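Local coordinates for putative carboxynorspermidine decarboxylase protein (Sinorhizobium meliloti, PDB 3MT1), which probably catalyses the decarboxylation of carboxynorspermidine and carboxyspermidine to norspermidine and spermidine, with pyridoxal 5'-phosphate as cofactor, at residues K37-W42 with Y324-K329; P231-I236 with F318-G323. One frame throughout, in Å; residues are numbered along the deposited sequence.

Interaction 1: residues K37-W42 with Y324-K329; sequences KCFATW and YTMVKK. With SO4 (sulfate ion), chain D.
Residues 37-42 follow the first strand of the barrel, and residues 324-329 belong to the loop between strands 315-318 and 339-343. One backbone bond joins them. Tyr324 N donates to Cys38 O at 2.8 Å, almost straight at 172° and on a lone pair of the carbonyl. Tyr324 has its CG beside its own N and anti to its carbonyl carbon (chi1 -63°). This puts one face of the ring against CA and CB of Cys38. Cys38 CA makes a CH-pi contact 3.7 Å from the Tyr324 ring centroid. Cys38 CB lies 3.5 Å from Tyr324 CZ. Cys38 SG is anti to its backbone N (chi1 161°) and meets the ring obliquely, beside CE2 and CD2, as a sulfur-aromatic contact. Lys37 runs extended beyond CG, next to the tyrosine and pointing the same way, so that its CE comes 4.0 Å from Tyr324 OH.

Farther along, Val327 packs against the backbone of residues 37-40. Val327 CG2 approaches Lys37 O at 3.4 Å and meets Cys38 O, while CG1 touches Ala40 CB. Selenomethionine Met326 bends at its last torsion. Met326 CE then reaches Phe39 CE2 at 3.9 Å, and its SE lies 3.4 Å from Thr41 OG1. The Thr41 and Met326 side chains cross at about a right angle, whereas Phe39 and Met326 lie side by side. Asn333 of the second subunit packs on Lys37.

The place of Lys37, just past the first barrel strand, is consistent with that of the cofactor-bearing lysine in this family. Tyr324 OH donates to O2 of a sulfate at 2.9 Å, an ion probably from the crystallisation liquor. The tyrosine is therefore held at its backbone N, over one ring face and at its OH, consistent with an anion-binding hydroxyl at the domain junction.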
# COMPACT_ATOMS: atom_id res chain seq x y z
N LYS B 37 -10.45 6.46 -8.58
CA LYS B 37 -9.94 5.79 -7.38
C LYS B 37 -9.76 4.28 -7.57
O LYS B 37 -8.90 3.66 -6.95
CB LYS B 37 -10.75 6.13 -6.12
CG LYS B 37 -12.12 5.55 -6.07
CD LYS B 37 -12.94 6.01 -4.84
CE LYS B 37 -14.41 5.56 -5.02
NZ LYS B 37 -15.35 6.16 -3.99
N CYS B 38 -10.55 3.69 -8.47
CA CYS B 38 -10.50 2.27 -8.70
C CYS B 38 -9.43 1.93 -9.75
O CYS B 38 -8.68 0.94 -9.61
CB CYS B 38 -11.87 1.79 -9.14
SG CYS B 38 -11.84 0.20 -9.97
N PHE B 39 -9.37 2.76 -10.80
CA PHE B 39 -8.58 2.45 -12.01
C PHE B 39 -8.22 3.73 -12.72
O PHE B 39 -9.09 4.48 -13.10
CB PHE B 39 -9.40 1.59 -12.94
CG PHE B 39 -8.67 1.16 -14.17
CD1 PHE B 39 -8.77 1.90 -15.37
CD2 PHE B 39 -7.93 -0.03 -14.16
CE1 PHE B 39 -8.11 1.47 -16.55
CE2 PHE B 39 -7.25 -0.46 -15.32
CZ PHE B 39 -7.35 0.28 -16.53
N ALA B 40 -6.92 3.97 -12.88
CA ALA B 40 -6.39 5.20 -13.43
C ALA B 40 -5.19 4.89 -14.34
O ALA B 40 -4.24 5.67 -14.49
CB ALA B 40 -6.02 6.13 -12.31
N THR B 41 -5.26 3.74 -15.01
CA THR B 41 -4.22 3.32 -15.91
C THR B 41 -4.45 4.00 -17.25
O THR B 41 -5.06 3.42 -18.18
CB THR B 41 -4.23 1.83 -16.04
OG1 THR B 41 -3.94 1.29 -14.76
CG2 THR B 41 -3.18 1.34 -17.01
N TRP B 42 -3.94 5.22 -17.34
CA TRP B 42 -4.34 6.14 -18.39
C TRP B 42 -4.00 5.71 -19.83
O TRP B 42 -4.70 6.12 -20.75
CB TRP B 42 -3.87 7.57 -18.10
CG TRP B 42 -2.42 7.75 -17.80
CD1 TRP B 42 -1.81 7.71 -16.56
CD2 TRP B 42 -1.39 8.04 -18.73
NE1 TRP B 42 -0.49 7.93 -16.68
CE2 TRP B 42 -0.19 8.16 -18.00
CE3 TRP B 42 -1.37 8.24 -20.11
CZ2 TRP B 42 1.04 8.43 -18.62
CZ3 TRP B 42 -0.15 8.54 -20.73
CH2 TRP B 42 1.04 8.61 -19.98
N TYR B 324 -8.49 -1.33 -7.96
CA TYR B 324 -7.96 -1.09 -6.63
C TYR B 324 -6.64 -1.86 -6.45
O TYR B 324 -6.25 -2.20 -5.33
CB TYR B 324 -9.00 -1.47 -5.55
CG TYR B 324 -10.25 -0.62 -5.62
CD1 TYR B 324 -10.24 0.73 -5.20
CD2 TYR B 324 -11.43 -1.13 -6.20
CE1 TYR B 324 -11.40 1.54 -5.31
CE2 TYR B 324 -12.58 -0.35 -6.31
CZ TYR B 324 -12.57 0.97 -5.86
OH TYR B 324 -13.72 1.73 -6.01
N THR B 325 -5.97 -2.14 -7.56
CA THR B 325 -4.69 -2.83 -7.49
C THR B 325 -3.59 -1.87 -7.93
O THR B 325 -2.79 -1.43 -7.13
CB THR B 325 -4.68 -4.07 -8.37
OG1 THR B 325 -5.03 -3.67 -9.71
CG2 THR B 325 -5.68 -5.13 -7.83
N MSE B 326 -3.60 -1.49 -9.21
CA MSE B 326 -2.60 -0.60 -9.75
C MSE B 326 -2.53 0.74 -9.06
O MSE B 326 -1.46 1.28 -8.93
CB MSE B 326 -2.80 -0.40 -11.25
CG MSE B 326 -2.02 -1.40 -12.08
SE MSE B 326 -2.69 -1.73 -13.92
CE MSE B 326 -4.44 -2.43 -13.39
N VAL B 327 -3.65 1.27 -8.62
CA VAL B 327 -3.66 2.60 -8.03
C VAL B 327 -3.00 2.65 -6.62
O VAL B 327 -2.81 3.71 -6.05
CB VAL B 327 -5.12 3.11 -7.89
CG1 VAL B 327 -5.68 3.66 -9.25
CG2 VAL B 327 -5.99 2.02 -7.27
N LYS B 328 -2.67 1.48 -6.06
CA LYS B 328 -2.20 1.47 -4.69
C LYS B 328 -1.00 0.55 -4.53
O LYS B 328 -0.65 0.17 -3.43
CB LYS B 328 -3.33 1.18 -3.69
CG LYS B 328 -4.18 -0.06 -3.98
CD LYS B 328 -5.15 -0.33 -2.81
CE LYS B 328 -6.55 0.12 -3.14
NZ LYS B 328 -7.34 0.42 -1.96
N LYS B 329 -0.34 0.23 -5.63
CA LYS B 329 0.86 -0.56 -5.57
C LYS B 329 2.00 0.20 -4.93
O LYS B 329 2.10 1.43 -5.03
CB LYS B 329 1.23 -1.03 -6.96
CG LYS B 329 1.55 0.08 -7.97
CD LYS B 329 1.84 -0.55 -9.36
CE LYS B 329 1.58 0.47 -10.49
NZ LYS B 329 2.34 1.72 -10.18
S SO4 D . -16.84 1.02 -7.37
O1 SO4 D . -17.42 0.23 -6.30
O2 SO4 D . -15.56 0.47 -7.79
O3 SO4 D . -17.81 0.94 -8.47
O4 SO4 D . -16.68 2.43 -6.97

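Interaction 2: residues P231-I236 with F318-G323. With SO4 (sulfate ion), chain D.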
# COMPACT_ATOMS: atom_id res chain seq x y z
N PRO B 231 -19.21 4.17 -12.55
CA PRO B 231 -18.69 2.81 -12.37
C PRO B 231 -17.18 2.73 -12.18
O PRO B 231 -16.42 3.13 -13.06
CB PRO B 231 -19.04 2.14 -13.69
CG PRO B 231 -19.11 3.34 -14.71
CD PRO B 231 -19.76 4.40 -13.91
N GLY B 232 -16.74 2.18 -11.05
CA GLY B 232 -15.33 1.82 -10.86
C GLY B 232 -15.10 0.38 -11.30
O GLY B 232 -14.81 0.08 -12.47
N GLU B 233 -15.26 -0.52 -10.35
CA GLU B 233 -15.16 -1.96 -10.59
C GLU B 233 -15.90 -2.44 -11.83
O GLU B 233 -15.40 -3.29 -12.57
CB GLU B 233 -15.63 -2.72 -9.37
CG GLU B 233 -15.27 -4.22 -9.41
CD GLU B 233 -13.75 -4.52 -9.23
OE1 GLU B 233 -13.06 -3.79 -8.46
OE2 GLU B 233 -13.27 -5.50 -9.87
N ALA B 234 -17.09 -1.91 -12.08
CA ALA B 234 -17.84 -2.43 -13.21
C ALA B 234 -17.22 -2.14 -14.61
O ALA B 234 -17.51 -2.82 -15.60
CB ALA B 234 -19.29 -1.99 -13.14
N SER B 235 -16.37 -1.12 -14.70
CA SER B 235 -15.67 -0.84 -15.95
C SER B 235 -14.62 -1.88 -16.30
O SER B 235 -14.34 -2.14 -17.47
CB SER B 235 -14.97 0.51 -15.83
OG SER B 235 -15.91 1.49 -15.45
N ILE B 236 -14.06 -2.49 -15.26
CA ILE B 236 -12.78 -3.11 -15.37
C ILE B 236 -12.81 -4.59 -14.98
O ILE B 236 -11.80 -5.29 -15.05
CB ILE B 236 -11.79 -2.24 -14.56
CG1 ILE B 236 -10.63 -1.88 -15.42
CG2 ILE B 236 -11.43 -2.76 -13.14
CD1 ILE B 236 -10.94 -0.67 -16.23
N PHE B 318 -3.37 -14.50 -11.65
CA PHE B 318 -4.47 -14.08 -10.77
C PHE B 318 -5.50 -13.33 -11.56
O PHE B 318 -5.19 -12.41 -12.30
CB PHE B 318 -3.97 -13.36 -9.52
CG PHE B 318 -3.12 -14.24 -8.67
CD1 PHE B 318 -3.67 -15.36 -8.06
CD2 PHE B 318 -1.75 -14.01 -8.54
CE1 PHE B 318 -2.88 -16.22 -7.30
CE2 PHE B 318 -0.94 -14.85 -7.77
CZ PHE B 318 -1.51 -15.98 -7.15
N GLN B 319 -6.73 -13.74 -11.41
CA GLN B 319 -7.81 -13.22 -12.23
C GLN B 319 -8.37 -11.93 -11.64
O GLN B 319 -8.19 -11.65 -10.45
CB GLN B 319 -8.93 -14.28 -12.36
CG GLN B 319 -8.47 -15.59 -12.96
CD GLN B 319 -7.93 -15.46 -14.39
OE1 GLN B 319 -8.55 -14.85 -15.27
NE2 GLN B 319 -6.75 -16.03 -14.61
N ASP B 320 -9.06 -11.17 -12.49
CA ASP B 320 -9.73 -9.94 -12.10
C ASP B 320 -8.87 -9.03 -11.24
O ASP B 320 -9.26 -8.67 -10.14
CB ASP B 320 -11.02 -10.24 -11.35
CG ASP B 320 -12.00 -9.10 -11.45
OD1 ASP B 320 -11.76 -8.22 -12.31
OD2 ASP B 320 -13.01 -9.09 -10.70
N ALA B 321 -7.71 -8.65 -11.76
CA ALA B 321 -6.79 -7.87 -10.98
C ALA B 321 -6.70 -6.38 -11.32
O ALA B 321 -5.76 -5.74 -10.91
CB ALA B 321 -5.42 -8.52 -11.06
N ALA B 322 -7.67 -5.81 -12.04
CA ALA B 322 -7.53 -4.39 -12.46
C ALA B 322 -7.95 -3.34 -11.42
O ALA B 322 -7.34 -2.25 -11.36
CB ALA B 322 -8.25 -4.14 -13.79
N GLY B 323 -8.98 -3.62 -10.64
CA GLY B 323 -9.52 -2.64 -9.71
C GLY B 323 -8.79 -2.56 -8.39
O GLY B 323 -8.51 -3.60 -7.74
S SO4 D . -16.84 1.02 -7.37
O1 SO4 D . -17.42 0.23 -6.30
O2 SO4 D . -15.56 0.47 -7.79
O3 SO4 D . -17.81 0.94 -8.47
O4 SO4 D . -16.68 2.43 -6.97
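In this class-II decarboxylase fold, an eight-stranded parallel barrel is joined to a mainly beta domain, and here the two meet. Residues 231-236 follow the last barrel strand, 226-229, and form a short, weakly bonded helix about 233-236. Residues 318-323 leave strand 315-318 of the other domain. No hydrogen bond crosses between the two segments.

The charged part is a meeting of two carboxylates. Glu233, predicted to bind substrate, has its CG anti to the backbone N and bends at chi2 (71°). It reaches Asp320 tip to tip, OE2 to OD2 at 3.7 Å, with the carboxylate planes 84° apart. Such closeness of like charges would probably favour a proton on one of them. Asp320 OD1 also accepts a bond from Lys238 N, which anchors that side chain.

The polar part is the sulfate. Glu233 N donates to its O2 at 2.8 Å, nearly straight at 171°, and Gly232 N donates to its O3. Gly199 N and Tyr324 OH bind the same ion. The site is consistent with that of the cofactor phosphate in this family. Within residues 231-236, Ser235 OG donates to Pro231 O from above the carbonyl plane.

The apolar part is Ile236 on Ala322. Ile236 CG2 packs against Ala322 CB at 3.5 Å, and its CG1 touches the same methyl. Gly323 N is a separate neighbour, 3.6 Å from Ile236 CG2.

Both contacts tie the barrel to the second domain through one continuous run, residues 318-329. Interaction 2 is nested along the chain inside the loop closed by interaction 1, and their centres lie about 10 Å apart. They touch directly. Cys38 SG is 3.5 Å from Glu233 N, Phe39 CD1 is 3.5 Å from Ile236 CD1, and Phe39 CD2 is 3.6 Å from Ala322 O. One sulfate oxygen, O2, receives bonds from both, through Tyr324 OH and Glu233 N. The Tyr324 side chain comes within about 4 Å, nearest atoms, of those of Glu233 and Asp269, both predicted to bind substrate. The sulfate end of both contacts, with Tyr324 and Glu233, therefore probably lies at the active site.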